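Local coordinates for protein TbiB1 (Thermobaculum terrenum, PDB 5V1V) that binds the leader peptide of a lasso-peptide precursor, and as a PqqD-family protein probably presents that precursor to its processing enzymes, at residues 19-24 against 30-35; 38-43 against 76-81; 54-57 against 61-64. One frame throughout, in Å; residues are numbered along the deposited sequence.

Contact 1: 19-24 against 30-35; sequences VVLLHL and FGLDAV
V19 pairs with L32 where strands 18-23 and 28-32 run antiparallel as a beta hairpin. The two form a hydrogen-bonded pair: V19 N donates to L32 O at 3.0 Å, and L32 N returns a bond to V19 O at 2.9 Å. Beta-branched valine suits an extended backbone, and V19 turns its side chain to the same face of the sheet as L21, F30 and L32, the apolar face of the hairpin.

V20 faces G31 in a non-hydrogen-bonded pair, with CA atoms 4.6 Å apart. Its side chain lies on the opposite face, where glycine sets no side chain beside it. With CG1 anti to the backbone N (chi1 179°), this methyl swings beside the carbonyl carbon and lies 3.6 Å from F30 O. The same oxygen receives a CA-H...O contact from V20 CA at 3.3 Å.

L21 makes the second hydrogen-bonded pair, with F30. L21 N reaches F30 O at 2.9 Å, and F30 N reaches L21 O in turn. On the apolar face the L21 side chain crosses that of L32 at a slant, CD1 to CD1 at 3.8 Å, a diagonal contact of two apolar leucine ends. The F30 ring brings its CD1 edge to L21 O, which lies near the ring plane.

Strand 18-23 is the middle one of the three strands of this chain's sheet: V20 and L22 bond through their backbones to A13 and V11 of strand 10-15. Against the apolar face runs helix 34-44, where L21 and L32 rest on W40, and V19 and L32 on S37. Beyond strand 28-32, F30 and G31 pair with an antiparallel strand of the bound leader peptide, which extends the sheet.

Contact 2: 38-43 against 76-81; sequences RIWSLL and RALANK
W40 and L78 bring helices 34-44 and 64-80 together at a distance, their CA atoms 9.7 Å apart, so that no backbone meets backbone and long side chains must bridge the interval. L78 does most of this. Its CB points toward the other helix, and with CG anti to the carbonyl carbon (chi1 -62°) and an extended chi2 the isobutyl group reaches well across. Its CD1 meets the six-membered ring of the W40 indole at its edge, near the ring plane and 4.0 Å from CE3, while L78 CD2 stands off that plane, 4.2 Å from W40 CZ3. The two side chains cross at an angle. W40 CG is anti to its own N (chi1 -174°), a torsion that carries the large, flat indole from the flank of its helix over to L78. At the other end of the indole, NE1 donates its hydrogen to S12 OG in strand 10-15, which satisfies a buried polar group and helps to fix the turn of the ring.

PqqD proteins belong to the helix-turn-helix clan, and the three helices with their adjoining antiparallel sheet are consistent with a winged-helix core; this contact lies close to the centre of the chain. One turn further on, L43 reaches toward L78 tip to tip, CD1 to CD1 at 3.9 Å. Leucine is apt at both places, since its branched end fills the gap between helices without a polar atom to satisfy. L43 also packs on L75, and I39 on L71 and F74. L78 leans on L83 and on an apolar side chain of the bound leader peptide, and K81, just past the end of helix 64-80, gives its NZ to an acidic side chain of that peptide.

Contact 3: 54-57 against 61-64; sequences DAIC and SVDR. With ZN (zinc ion), chain F.
A salt bridge at the surface, between D54 of helix 49-59 and R64 at the start of helix 64-80, ties together the two sides of the turn that joins these helices. D54 OD1 lies at the edge of the R64 guanidinium, 8° out of its plane, 2.7 Å from NH1, which meets it nearly along the C-O bond; NH2 adds a weak bond to the same oxygen at 3.1 Å and also forms a salt bridge with E50 OE1. The carboxylate is turned 50° from the guanidinium. With CG anti to the backbone N (chi1 -177°), the extended chain carries the guanidinium to D54. D54 OD2 meanwhile binds a zinc ion at 2.0 Å, alongside a water and E50. A leucine in place of R64 would probably leave the D54 and E50 carboxylates without their positive mate and the zinc-binding D54 side chain less firmly oriented. Next to the bridge, C57 SG packs 3.7 Å from R64 CA. Apolar V62 turns toward the helix, its CG1 at 4.3 Å from I56 CG2. D63 is the N-cap of helix 64-80, whose V67 packs against I56, C57 and V62, while I56 also touches R38 of helix 34-44.

In the fold
Contact 1 closes first along the chain, and contact 3 is nested within the loop that contact 2 closes. Contacts 1 and 2 have centres about 9 Å apart and share helix 34-44, so the sheet is joined directly to the helical core. Contact 3 lies further out, its centre about 17 Å from that of contact 2 and about 22 Å from that of contact 1. I56 reaches back to I39 and V35. All three contacts touch the bound leader peptide: contact 1 extends the sheet into it, and side chains of contacts 2 and 3 pack on it, consistent with a groove between sheet and helices.

Contact 1: 19-24 against 30-35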
loop_
_atom_site.group_PDB
_atom_site.type_symbol
_atom_site.label_atom_id
_atom_site.label_comp_id
_atom_site.label_asym_id
_atom_site.label_seq_id
_atom_site.Cartn_x
_atom_site.Cartn_y
_atom_site.Cartn_z
ATOM N N VAL A 19 -7.462 5.609 2.533
ATOM C CA VAL A 19 -7.967 4.284 2.878
ATOM C C VAL A 19 -7.630 4.017 4.332
ATOM O O VAL A 19 -6.505 4.249 4.769
ATOM C CB VAL A 19 -7.322 3.137 2.063
ATOM C CG1 VAL A 19 -8.206 1.896 2.130
ATOM C CG2 VAL A 19 -7.082 3.531 0.620
ATOM N N VAL A 20 -8.610 3.526 5.077
ATOM C CA VAL A 20 -8.371 3.018 6.413
ATOM C C VAL A 20 -8.292 1.496 6.304
ATOM O O VAL A 20 -9.167 0.859 5.693
ATOM C CB VAL A 20 -9.487 3.450 7.382
ATOM C CG1 VAL A 20 -9.234 2.886 8.773
ATOM C CG2 VAL A 20 -9.567 4.972 7.429
ATOM N N LEU A 21 -7.242 0.909 6.878
ATOM C CA LEU A 21 -7.071 -0.549 6.883
ATOM C C LEU A 21 -7.262 -1.081 8.290
ATOM O O LEU A 21 -6.691 -0.535 9.236
ATOM C CB LEU A 21 -5.665 -0.941 6.414
ATOM C CG LEU A 21 -5.169 -0.298 5.123
ATOM C CD1 LEU A 21 -3.753 -0.737 4.793
ATOM C CD2 LEU A 21 -6.106 -0.657 3.989
ATOM N N LEU A 22 -8.036 -2.155 8.422
ATOM C CA LEU A 22 -8.237 -2.820 9.697
ATOM C C LEU A 22 -7.762 -4.262 9.588
ATOM O O LEU A 22 -8.238 -5.007 8.733
ATOM C CB LEU A 22 -9.718 -2.800 10.078
ATOM C CG LEU A 22 -10.374 -1.471 10.449
ATOM C CD1 LEU A 22 -10.697 -0.627 9.223
ATOM C CD2 LEU A 22 -11.636 -1.776 11.235
ATOM N N HIS A 23 -6.823 -4.652 10.440
ATOM C CA HIS A 23 -6.389 -6.024 10.458
ATOM C C HIS A 23 -7.206 -6.757 11.508
ATOM O O HIS A 23 -7.084 -6.474 12.703
ATOM C CB HIS A 23 -4.904 -6.114 10.761
ATOM C CG HIS A 23 -4.322 -7.454 10.460
ATOM N ND1 HIS A 23 -4.739 -8.609 11.089
ATOM C CD2 HIS A 23 -3.365 -7.828 9.579
ATOM C CE1 HIS A 23 -4.058 -9.634 10.611
ATOM N NE2 HIS A 23 -3.227 -9.188 9.688
ATOM N N LEU A 24 -8.065 -7.669 11.057
ATOM C CA LEU A 24 -9.048 -8.306 11.952
ATOM C C LEU A 24 -8.468 -9.239 12.999
ATOM O O LEU A 24 -9.159 -9.612 13.952
ATOM C CB LEU A 24 -10.116 -9.044 11.151
ATOM C CG LEU A 24 -10.986 -8.186 10.237
ATOM C CD1 LEU A 24 -12.046 -9.041 9.568
ATOM C CD2 LEU A 24 -11.615 -7.019 10.977
ATOM N N PHE A 30 -4.850 1.337 10.375
ATOM C CA PHE A 30 -3.841 2.078 9.638
ATOM C C PHE A 30 -4.509 3.031 8.673
ATOM O O PHE A 30 -5.672 2.841 8.308
ATOM C CB PHE A 30 -2.971 1.117 8.802
ATOM C CG PHE A 30 -2.317 0.024 9.609
ATOM C CD1 PHE A 30 -2.986 -1.170 9.867
ATOM C CD2 PHE A 30 -1.018 0.177 10.092
ATOM C CE1 PHE A 30 -2.392 -2.168 10.624
ATOM C CE2 PHE A 30 -0.413 -0.827 10.835
ATOM C CZ PHE A 30 -1.098 -1.998 11.104
ATOM N N GLY A 31 -3.764 4.041 8.234
ATOM C CA GLY A 31 -4.225 4.949 7.205
ATOM C C GLY A 31 -3.235 5.053 6.066
ATOM O O GLY A 31 -2.021 5.003 6.278
ATOM N N LEU A 32 -3.777 5.178 4.862
ATOM C CA LEU A 32 -3.007 5.452 3.663
ATOM C C LEU A 32 -3.604 6.660 2.979
ATOM O O LEU A 32 -4.804 6.904 3.060
ATOM C CB LEU A 32 -3.053 4.266 2.695
ATOM C CG LEU A 32 -2.510 2.921 3.180
ATOM C CD1 LEU A 32 -2.793 1.846 2.148
ATOM C CD2 LEU A 32 -1.019 3.031 3.448
ATOM N N ASP A 33 -2.753 7.411 2.298
ATOM C CA ASP A 33 -3.200 8.569 1.534
ATOM C C ASP A 33 -2.455 8.636 0.211
ATOM O O ASP A 33 -1.452 7.952 0.024
ATOM C CB ASP A 33 -3.023 9.871 2.335
ATOM C CG ASP A 33 -1.560 10.215 2.601
ATOM O OD1 ASP A 33 -0.708 9.303 2.592
ATOM O OD2 ASP A 33 -1.266 11.409 2.829
ATOM N N ALA A 34 -2.976 9.440 -0.716
ATOM C CA ALA A 34 -2.299 9.750 -1.974
ATOM C C ALA A 34 -1.695 8.523 -2.670
ATOM O O ALA A 34 -2.429 7.619 -3.068
ATOM C CB ALA A 34 -1.248 10.835 -1.748
ATOM N N VAL A 35 -0.370 8.499 -2.818
ATOM C CA VAL A 35 0.299 7.420 -3.540
ATOM C C VAL A 35 0.158 6.074 -2.815
ATOM O O VAL A 35 -0.047 5.053 -3.459
ATOM C CB VAL A 35 1.785 7.744 -3.835
ATOM C CG1 VAL A 35 2.458 6.597 -4.583
ATOM C CG2 VAL A 35 1.922 9.042 -4.627
#

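Contact 2: 38-43 against 76-81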
loop_
_atom_site.group_PDB
_atom_site.type_symbol
_atom_site.label_atom_id
_atom_site.label_comp_id
_atom_site.label_asym_id
_atom_site.label_seq_id
_atom_site.Cartn_x
_atom_site.Cartn_y
_atom_site.Cartn_z
ATOM N N ARG A 38 -3.148 4.730 -3.637
ATOM C CA ARG A 38 -3.162 4.256 -5.013
ATOM C C ARG A 38 -2.482 2.890 -5.143
ATOM O O ARG A 38 -3.010 1.991 -5.807
ATOM C CB ARG A 38 -2.528 5.270 -5.970
ATOM C CG ARG A 38 -2.571 4.837 -7.430
ATOM C CD ARG A 38 -3.974 4.808 -8.017
ATOM N NE ARG A 38 -3.934 4.369 -9.408
ATOM C CZ ARG A 38 -4.659 3.384 -9.930
ATOM N NH1 ARG A 38 -5.539 2.717 -9.191
ATOM N NH2 ARG A 38 -4.519 3.084 -11.212
ATOM N N ILE A 39 -1.317 2.741 -4.514
ATOM C CA ILE A 39 -0.632 1.451 -4.484
ATOM C C ILE A 39 -1.538 0.380 -3.871
ATOM O O ILE A 39 -1.646 -0.719 -4.415
ATOM C CB ILE A 39 0.721 1.537 -3.757
ATOM C CG1 ILE A 39 1.677 2.407 -4.577
ATOM C CG2 ILE A 39 1.290 0.135 -3.544
ATOM C CD1 ILE A 39 2.872 2.893 -3.786
ATOM N N TRP A 40 -2.205 0.696 -2.758
ATOM C CA TRP A 40 -3.096 -0.274 -2.141
ATOM C C TRP A 40 -4.201 -0.710 -3.104
ATOM O O TRP A 40 -4.492 -1.899 -3.243
ATOM C CB TRP A 40 -3.678 0.293 -0.856
ATOM C CG TRP A 40 -4.481 -0.718 -0.101
ATOM C CD1 TRP A 40 -5.842 -0.857 -0.117
ATOM C CD2 TRP A 40 -3.978 -1.762 0.750
ATOM N NE1 TRP A 40 -6.213 -1.915 0.676
ATOM C CE2 TRP A 40 -5.095 -2.479 1.230
ATOM C CE3 TRP A 40 -2.699 -2.146 1.174
ATOM C CZ2 TRP A 40 -4.980 -3.565 2.101
ATOM C CZ3 TRP A 40 -2.582 -3.235 2.048
ATOM C CH2 TRP A 40 -3.721 -3.929 2.499
ATOM N N SER A 41 -4.791 0.258 -3.799
ATOM C CA SER A 41 -5.843 -0.052 -4.762
ATOM C C SER A 41 -5.356 -0.989 -5.868
ATOM O O SER A 41 -6.079 -1.901 -6.291
ATOM C CB SER A 41 -6.430 1.225 -5.353
ATOM O OG SER A 41 -7.097 1.973 -4.356
ATOM N N LEU A 42 -4.122 -0.779 -6.320
ATOM C CA LEU A 42 -3.522 -1.651 -7.327
ATOM C C LEU A 42 -3.246 -3.053 -6.772
ATOM O O LEU A 42 -3.457 -4.050 -7.459
ATOM C CB LEU A 42 -2.245 -1.018 -7.892
ATOM C CG LEU A 42 -2.469 0.249 -8.730
ATOM C CD1 LEU A 42 -1.233 1.137 -8.752
ATOM C CD2 LEU A 42 -2.911 -0.102 -10.142
ATOM N N LEU A 43 -2.781 -3.128 -5.522
ATOM C CA LEU A 43 -2.623 -4.426 -4.857
ATOM C C LEU A 43 -3.966 -5.158 -4.748
ATOM O O LEU A 43 -4.041 -6.374 -4.943
ATOM C CB LEU A 43 -1.993 -4.271 -3.473
ATOM C CG LEU A 43 -0.517 -3.880 -3.443
ATOM C CD1 LEU A 43 -0.156 -3.452 -2.030
ATOM C CD2 LEU A 43 0.393 -5.001 -3.923
ATOM N N ARG A 76 7.517 -3.448 2.059
ATOM C CA ARG A 76 8.120 -4.020 3.254
ATOM C C ARG A 76 7.389 -3.583 4.518
ATOM O O ARG A 76 7.210 -4.382 5.424
ATOM C CB ARG A 76 9.585 -3.614 3.352
ATOM C CG ARG A 76 10.495 -4.293 2.342
ATOM C CD ARG A 76 11.924 -3.761 2.432
ATOM N NE ARG A 76 12.471 -3.883 3.784
ATOM C CZ ARG A 76 12.898 -5.022 4.325
ATOM N NH1 ARG A 76 12.863 -6.158 3.631
ATOM N NH2 ARG A 76 13.368 -5.022 5.566
ATOM N N ALA A 77 6.934 -2.329 4.557
ATOM C CA ALA A 77 6.207 -1.837 5.727
ATOM C C ALA A 77 4.874 -2.559 5.850
ATOM O O ALA A 77 4.477 -2.954 6.946
ATOM C CB ALA A 77 6.021 -0.326 5.662
ATOM N N LEU A 78 4.192 -2.749 4.724
ATOM C CA LEU A 78 2.942 -3.500 4.734
ATOM C C LEU A 78 3.172 -4.937 5.196
ATOM O O LEU A 78 2.408 -5.463 6.008
ATOM C CB LEU A 78 2.276 -3.488 3.357
ATOM C CG LEU A 78 1.857 -2.135 2.781
ATOM C CD1 LEU A 78 1.329 -2.340 1.369
ATOM C CD2 LEU A 78 0.821 -1.447 3.659
ATOM N N ALA A 79 4.223 -5.568 4.688
ATOM C CA ALA A 79 4.526 -6.952 5.054
ATOM C C ALA A 79 4.842 -7.087 6.550
ATOM O O ALA A 79 4.408 -8.032 7.213
ATOM C CB ALA A 79 5.667 -7.468 4.202
ATOM N N ASN A 80 5.571 -6.106 7.079
ATOM C CA ASN A 80 5.959 -6.110 8.485
ATOM C C ASN A 80 4.752 -6.047 9.422
ATOM O O ASN A 80 4.805 -6.555 10.545
ATOM C CB ASN A 80 6.915 -4.947 8.766
ATOM C CG ASN A 80 7.269 -4.832 10.235
ATOM O OD1 ASN A 80 7.918 -5.710 10.794
ATOM N ND2 ASN A 80 6.803 -3.765 10.874
ATOM N N LYS A 81 3.674 -5.414 8.963
ATOM C CA LYS A 81 2.456 -5.273 9.758
ATOM C C LYS A 81 1.409 -6.334 9.398
ATOM O O LYS A 81 0.255 -6.242 9.804
ATOM C CB LYS A 81 1.885 -3.856 9.615
ATOM C CG LYS A 81 2.737 -2.783 10.286
ATOM C CD LYS A 81 2.832 -3.008 11.786
ATOM C CE LYS A 81 3.926 -2.154 12.405
ATOM N NZ LYS A 81 3.850 -2.193 13.891
#

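Contact 3: 54-57 against 61-64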
loop_
_atom_site.group_PDB
_atom_site.type_symbol
_atom_site.label_atom_id
_atom_site.label_comp_id
_atom_site.label_asym_id
_atom_site.label_seq_id
_atom_site.Cartn_x
_atom_site.Cartn_y
_atom_site.Cartn_z
ATOM N N ASP A 54 4.898 0.680 -13.047
ATOM C CA ASP A 54 4.523 1.277 -14.320
ATOM C C ASP A 54 3.326 2.204 -14.156
ATOM O O ASP A 54 3.298 3.271 -14.762
ATOM C CB ASP A 54 4.267 0.197 -15.363
ATOM C CG ASP A 54 5.533 -0.512 -15.776
ATOM O OD1 ASP A 54 6.632 -0.106 -15.336
ATOM O OD2 ASP A 54 5.430 -1.494 -16.542
ATOM N N ALA A 55 2.355 1.817 -13.328
ATOM C CA ALA A 55 1.174 2.645 -13.093
ATOM C C ALA A 55 1.529 3.958 -12.409
ATOM O O ALA A 55 1.084 5.023 -12.842
ATOM C CB ALA A 55 0.135 1.879 -12.291
ATOM N N ILE A 56 2.352 3.886 -11.365
ATOM C CA ILE A 56 2.766 5.094 -10.656
ATOM C C ILE A 56 3.585 6.009 -11.578
ATOM O O ILE A 56 3.398 7.220 -11.564
ATOM C CB ILE A 56 3.502 4.767 -9.335
ATOM C CG1 ILE A 56 2.592 3.967 -8.380
ATOM C CG2 ILE A 56 3.981 6.042 -8.656
ATOM C CD1 ILE A 56 1.246 4.610 -8.069
ATOM N N CYS A 57 4.455 5.429 -12.403
ATOM C CA CYS A 57 5.221 6.213 -13.383
ATOM C C CYS A 57 4.355 6.891 -14.436
ATOM O O CYS A 57 4.717 7.954 -14.947
ATOM C CB CYS A 57 6.252 5.345 -14.083
ATOM S SG CYS A 57 7.671 4.985 -13.043
ATOM N N SER A 61 4.249 12.615 -11.590
ATOM C CA SER A 61 5.449 13.293 -12.056
ATOM C C SER A 61 6.626 12.826 -11.216
ATOM O O SER A 61 7.039 13.498 -10.262
ATOM C CB SER A 61 5.283 14.809 -11.954
ATOM O OG SER A 61 6.473 15.466 -12.341
ATOM N N VAL A 62 7.145 11.653 -11.572
ATOM C CA VAL A 62 8.185 10.986 -10.795
ATOM C C VAL A 62 8.999 10.074 -11.701
ATOM O O VAL A 62 8.471 9.529 -12.666
ATOM C CB VAL A 62 7.570 10.193 -9.610
ATOM C CG1 VAL A 62 6.651 9.080 -10.099
ATOM C CG2 VAL A 62 8.649 9.665 -8.681
ATOM N N ASP A 63 10.276 9.910 -11.368
ATOM C CA ASP A 63 11.177 9.026 -12.095
ATOM C C ASP A 63 11.042 7.590 -11.591
ATOM O O ASP A 63 10.731 7.361 -10.418
ATOM C CB ASP A 63 12.623 9.509 -11.941
ATOM C CG ASP A 63 13.073 9.562 -10.485
ATOM O OD1 ASP A 63 12.575 10.426 -9.729
ATOM O OD2 ASP A 63 13.925 8.736 -10.099
ATOM N N ARG A 64 11.290 6.626 -12.475
ATOM C CA ARG A 64 11.205 5.206 -12.143
ATOM C C ARG A 64 12.078 4.770 -10.948
ATOM O O ARG A 64 11.590 4.040 -10.091
ATOM C CB ARG A 64 11.463 4.336 -13.381
ATOM C CG ARG A 64 11.326 2.842 -13.154
ATOM C CD ARG A 64 11.623 2.068 -14.429
ATOM N NE ARG A 64 11.131 0.699 -14.327
ATOM C CZ ARG A 64 9.907 0.314 -14.680
ATOM N NH1 ARG A 64 9.033 1.188 -15.176
ATOM N NH2 ARG A 64 9.553 -0.952 -14.542
HETATM ZN ZN ZN F . 7.072 -2.406 -17.114
HETATM O O HOH W 1 8.142 -0.817 -17.838
#